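Local coordinates for protein CRISPR-associated endoribonuclease Cas2 2 (PDB 3EXC) that cuts single-stranded RNA as a magnesium-dependent endoribonuclease of the CRISPR antiviral defence system and forms a homodimer, at residues V8-S13 / N19-N24; L30-I33 / A37-G40. The protein carries 2 engineered substitutions. All coordinates share one frame; numbering follows the deposited sequence.

Interaction 1 of 2, residues V8-S13 / N19-N24. With NA (sodium ion), chain C.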
loop_
_atom_site.group_PDB
_atom_site.type_symbol
_atom_site.label_atom_id
_atom_site.label_comp_id
_atom_site.label_asym_id
_atom_site.label_seq_id
_atom_site.Cartn_x
_atom_site.Cartn_y
_atom_site.Cartn_z
ATOM N N VAL A 8 -3.376 -5.713 0.105
ATOM C CA VAL A 8 -4.142 -5.134 -0.961
ATOM C C VAL A 8 -4.062 -3.647 -0.720
ATOM O O VAL A 8 -4.467 -3.163 0.343
ATOM C CB VAL A 8 -5.590 -5.538 -0.834
ATOM C CG1 VAL A 8 -6.393 -4.917 -1.953
ATOM C CG2 VAL A 8 -5.634 -7.030 -0.930
ATOM N N VAL A 9 -3.562 -2.926 -1.696
ATOM C CA VAL A 9 -3.456 -1.508 -1.658
ATOM C C VAL A 9 -4.289 -0.960 -2.812
ATOM O O VAL A 9 -4.114 -1.324 -3.981
ATOM C CB VAL A 9 -1.946 -1.117 -1.850
ATOM C CG1 VAL A 9 -1.730 0.390 -1.800
ATOM C CG2 VAL A 9 -1.124 -1.761 -0.730
ATOM N N TYR A 10 -5.152 0.001 -2.544
ATOM C CA TYR A 10 -6.005 0.516 -3.638
ATOM C C TYR A 10 -6.036 2.074 -3.810
ATOM O O TYR A 10 -5.758 2.896 -2.870
ATOM C CB TYR A 10 -7.412 -0.106 -3.558
ATOM C CG TYR A 10 -8.079 0.016 -2.217
ATOM C CD1 TYR A 10 -7.877 -0.936 -1.229
ATOM C CD2 TYR A 10 -8.932 1.101 -1.920
ATOM C CE1 TYR A 10 -8.482 -0.793 0.054
ATOM C CE2 TYR A 10 -9.550 1.236 -0.661
ATOM C CZ TYR A 10 -9.309 0.264 0.308
ATOM O OH TYR A 10 -9.894 0.349 1.549
ATOM N N ASP A 11 -6.415 2.480 -5.019
ATOM C CA ASP A 11 -6.521 3.863 -5.410
ATOM C C ASP A 11 -7.842 3.856 -6.210
ATOM O O ASP A 11 -7.907 3.565 -7.421
ATOM C CB ASP A 11 -5.241 4.211 -6.206
ATOM C CG ASP A 11 -5.322 5.549 -6.963
ATOM O OD1 ASP A 11 -6.408 6.214 -6.931
ATOM O OD2 ASP A 11 -4.286 5.917 -7.639
ATOM N N VAL A 12 -8.926 4.091 -5.487
ATOM C CA VAL A 12 -10.218 4.018 -6.053
ATOM C C VAL A 12 -10.834 5.415 -6.048
ATOM O O VAL A 12 -11.116 5.929 -4.974
ATOM C CB VAL A 12 -11.105 3.064 -5.247
ATOM C CG1 VAL A 12 -12.527 3.192 -5.699
ATOM C CG2 VAL A 12 -10.600 1.609 -5.425
ATOM N N SER A 13 -11.025 6.024 -7.230
ATOM C CA SER A 13 -11.599 7.391 -7.322
ATOM C C SER A 13 -13.005 7.583 -6.750
ATOM O O SER A 13 -13.169 8.415 -5.870
ATOM C CB SER A 13 -11.495 7.989 -8.733
ATOM O OG SER A 13 -10.173 8.514 -8.889
ATOM N N ASN A 19 -15.642 2.353 -0.427
ATOM C CA ASN A 19 -16.013 1.609 0.760
ATOM C C ASN A 19 -16.799 0.343 0.545
ATOM O O ASN A 19 -16.789 -0.498 1.434
ATOM C CB ASN A 19 -16.676 2.474 1.789
ATOM C CG ASN A 19 -17.595 3.423 1.197
ATOM O OD1 ASN A 19 -18.041 4.344 1.874
ATOM N ND2 ASN A 19 -17.908 3.236 -0.088
ATOM N N LYS A 20 -17.449 0.176 -0.612
ATOM C CA LYS A 20 -17.853 -1.165 -1.022
ATOM C C LYS A 20 -16.654 -2.119 -0.983
ATOM O O LYS A 20 -16.750 -3.221 -0.446
ATOM C CB LYS A 20 -18.388 -1.133 -2.414
ATOM C CG LYS A 20 -19.204 -2.365 -2.782
ATOM C CD LYS A 20 -19.878 -2.203 -4.182
ATOM C CE LYS A 20 -21.186 -2.896 -4.249
ATOM N NZ LYS A 20 -21.902 -2.557 -5.502
ATOM N N LEU A 21 -15.525 -1.694 -1.549
ATOM C CA LEU A 21 -14.290 -2.533 -1.573
ATOM C C LEU A 21 -13.771 -2.796 -0.165
ATOM O O LEU A 21 -13.577 -3.935 0.184
ATOM C CB LEU A 21 -13.197 -1.890 -2.436
ATOM C CG LEU A 21 -11.912 -2.707 -2.577
ATOM C CD1 LEU A 21 -12.175 -4.000 -3.303
ATOM C CD2 LEU A 21 -10.870 -1.881 -3.318
ATOM N N ALA A 22 -13.644 -1.745 0.654
ATOM C CA ALA A 22 -13.224 -1.872 2.067
ATOM C C ALA A 22 -14.134 -2.861 2.763
ATOM O O ALA A 22 -13.654 -3.749 3.458
ATOM C CB ALA A 22 -13.238 -0.541 2.793
ATOM N N ASN A 23 -15.439 -2.740 2.532
ATOM C CA ASN A 23 -16.423 -3.632 3.177
ATOM C C ASN A 23 -16.227 -5.063 2.771
ATOM O O ASN A 23 -16.315 -5.965 3.611
ATOM C CB ASN A 23 -17.884 -3.259 2.836
ATOM C CG ASN A 23 -18.360 -2.019 3.564
ATOM O OD1 ASN A 23 -17.650 -1.473 4.442
ATOM N ND2 ASN A 23 -19.531 -1.522 3.172
ATOM N N ASN A 24 -16.004 -5.266 1.472
ATOM C CA ASN A 24 -15.772 -6.621 0.962
ATOM C C ASN A 24 -14.461 -7.284 1.326
ATOM O O ASN A 24 -14.410 -8.480 1.620
ATOM C CB ASN A 24 -16.019 -6.671 -0.513
ATOM C CG ASN A 24 -17.504 -6.804 -0.808
ATOM O OD1 ASN A 24 -18.226 -5.787 -0.952
ATOM N ND2 ASN A 24 -17.990 -8.063 -0.802
HETATM NA NA NA C . -3.289 4.242 -2.872
HETATM O O HOH W 1 -2.636 3.458 -0.247
HETATM O O HOH W 2 -5.233 5.940 -2.008
#

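Interaction 2 of 2, residues L30-I33 / A37-G40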
loop_
_atom_site.group_PDB
_atom_site.type_symbol
_atom_site.label_atom_id
_atom_site.label_comp_id
_atom_site.label_asym_id
_atom_site.label_seq_id
_atom_site.Cartn_x
_atom_site.Cartn_y
_atom_site.Cartn_z
ATOM N N LEU A 30 -9.745 -9.911 5.464
ATOM C CA LEU A 30 -8.547 -9.040 5.547
ATOM C C LEU A 30 -8.770 -7.964 6.596
ATOM O O LEU A 30 -9.902 -7.658 6.897
ATOM C CB LEU A 30 -8.272 -8.323 4.251
ATOM C CG LEU A 30 -8.143 -9.059 2.948
ATOM C CD1 LEU A 30 -6.841 -8.653 2.330
ATOM C CD2 LEU A 30 -8.052 -10.456 3.185
ATOM N N GLU A 31 -7.700 -7.351 7.097
ATOM C CA GLU A 31 -7.798 -6.355 8.137
ATOM C C GLU A 31 -7.284 -5.035 7.664
ATOM O O GLU A 31 -6.206 -4.977 7.056
ATOM C CB GLU A 31 -7.029 -6.827 9.373
ATOM C CG GLU A 31 -7.939 -7.771 10.201
ATOM C CD GLU A 31 -7.275 -8.267 11.454
ATOM O OE1 GLU A 31 -6.347 -7.575 11.981
ATOM O OE2 GLU A 31 -7.680 -9.356 11.922
ATOM N N ARG A 32 -8.012 -3.961 7.983
ATOM C CA ARG A 32 -7.543 -2.663 7.548
ATOM C C ARG A 32 -6.276 -2.262 8.275
ATOM O O ARG A 32 -6.194 -2.410 9.456
ATOM C CB ARG A 32 -8.587 -1.603 7.721
ATOM C CG ARG A 32 -8.122 -0.320 7.085
ATOM C CD ARG A 32 -9.012 0.859 7.522
ATOM N NE ARG A 32 -10.339 0.840 6.904
ATOM C CZ ARG A 32 -10.663 1.291 5.686
ATOM N NH1 ARG A 32 -9.747 1.815 4.896
ATOM N NH2 ARG A 32 -11.928 1.248 5.276
ATOM N N ILE A 33 -5.254 -1.828 7.556
ATOM C CA ILE A 33 -4.063 -1.263 8.197
ATOM C C ILE A 33 -3.942 0.244 7.916
ATOM O O ILE A 33 -3.225 0.907 8.637
ATOM C CB ILE A 33 -2.751 -1.939 7.736
ATOM C CG1 ILE A 33 -2.610 -1.807 6.256
ATOM C CG2 ILE A 33 -2.752 -3.372 8.107
ATOM C CD1 ILE A 33 -1.167 -2.240 5.634
ATOM N N ALA A 37 -5.521 0.314 2.437
ATOM C CA ALA A 37 -4.627 -0.839 2.438
ATOM C C ALA A 37 -5.149 -1.812 3.464
ATOM O O ALA A 37 -5.632 -1.426 4.510
ATOM C CB ALA A 37 -3.192 -0.393 2.755
ATOM N N PHE A 38 -5.093 -3.075 3.131
ATOM C CA PHE A 38 -5.547 -4.145 4.006
ATOM C C PHE A 38 -4.472 -5.227 3.972
ATOM O O PHE A 38 -3.712 -5.287 2.983
ATOM C CB PHE A 38 -6.832 -4.762 3.434
ATOM C CG PHE A 38 -8.081 -4.049 3.836
ATOM C CD1 PHE A 38 -8.927 -4.610 4.775
ATOM C CD2 PHE A 38 -8.400 -2.804 3.271
ATOM C CE1 PHE A 38 -10.122 -3.925 5.154
ATOM C CE2 PHE A 38 -9.541 -2.080 3.632
ATOM C CZ PHE A 38 -10.417 -2.630 4.566
ATOM N N GLU A 39 -4.386 -6.055 5.006
ATOM C CA GLU A 39 -3.501 -7.251 4.969
ATOM C C GLU A 39 -4.264 -8.449 5.474
ATOM O O GLU A 39 -5.267 -8.289 6.191
ATOM C CB GLU A 39 -2.185 -7.059 5.790
ATOM C CG GLU A 39 -2.433 -6.560 7.246
ATOM C CD GLU A 39 -2.721 -7.679 8.280
ATOM O OE1 GLU A 39 -2.439 -8.867 7.925
ATOM O OE2 GLU A 39 -3.193 -7.357 9.437
ATOM N N GLY A 40 -3.835 -9.656 5.112
ATOM C CA GLY A 40 -4.555 -10.811 5.582
ATOM C C GLY A 40 -3.694 -11.997 5.276
ATOM O O GLY A 40 -2.639 -11.830 4.698
#

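Interaction 1 of 2, residues V8-S13 / N19-N24
The ring of Y10 takes the CD2 methyl of L21 on one face, while its hydroxyl end meets the CB of A22. This is the first beta-alpha unit of the ferredoxin-like fold of Cas2: strand 5-11 runs through the sheet, and helix 15-27 folds back across one face of it. L21 CD2 stands 3.8 Å from the centroid of the Y10 ring, 21° off its normal, a CH-pi contact displaced toward the CG side, where CG itself is 3.5 Å from CD2. With its CG anti to the backbone N (chi1 -177°), L21 reaches out from the helix to the sheet, and the same methyl lies 4.1 Å from CG2 of V12. Beyond Y10, V54 and I57 of helix 47-57 also pack on L21, so a branched aliphatic residue suits this buried place. A22 is small enough for the phenol to come close, its CB 3.7 Å from Y10 OH. No hydrogen bond joins the two segments; they meet through apolar packing. On the sheet's other side D11, the predicted magnesium-binding catalytic residue, accepts a hydrogen bond at OD2 from the backbone N of R35 of the second subunit. The backbone of Y10 faces the second subunit: its carbonyl O binds a sodium ion at 2.8 Å, with two waters and OE1 of Q34 of the second subunit as further ligands.

Interaction 2 of 2, residues L30-I33 / A37-G40
F38 lays its ring against the backbone of R32, whose CA sits over one face, 3.8 Å from the ring centroid and 18° off the normal, a CH-pi contact. The arginine then carries on past the ring: its CB is 3.8 Å from F38 CZ, and a bend at chi3 (-73°) brings the guanidinium round until F38 CZ lies over the centre of one guanidinium face, the two planes strongly inclined rather than stacked. A long side chain with an aliphatic stem suits this exposed position, since the stem covers an aromatic ring while NH1 makes weak hydrogen bonds to the carbonyls of Q34 and R35. L30 adds its CB at 3.8 Å from F38 CD1, and Y10 and L25 also pack on the phenylalanine. On the opposite face of the two strands E31 and E39 lie side by side, E31 OE1 being 4.1 Å from E39 OE2. Their like charges would repel, but the salt bridge from K5 to E39 OE1 probably eases this. There I33 CG2 meets E39 CG, and W75 touches both residues. The main chains are joined by three hydrogen bonds: E31 N to E39 O at 2.8 Å, E39 N to E31 O at 2.9 Å, and I33 N to A37 O at 3.1 Å. E31 and E39 thus form a hydrogen-bonded antiparallel pair and R32 and F38 a non-hydrogen-bonded one, the alternating pairs of the beta hairpin formed by strands 31-34 and 37-41, at the edge of the ferredoxin-like sheet of this subunit.

Overall arrangement
Interactions 1 and 2 follow each other along the chain: strand 5-11 and helix 15-27 pack first, and the helix then leads into the hairpin of strands 31-34 and 37-41. Their centres are 11 Å apart. Strand 37-41 lies beside strand 5-11 in the antiparallel sheet, where V8 O is 2.9 Å from F38 N, a probable hydrogen bond. Beneath helix 15-27 the two contacts merge into one layer, with F38 against Y10 and R32 against A22. Both also touch the second subunit, through V9, D11 and the Y10 carbonyl in one and I33 and A37 in the other, so the strands face helix and dimer partner on opposite sides, with the predicted catalytic D11 at the homodimer interface.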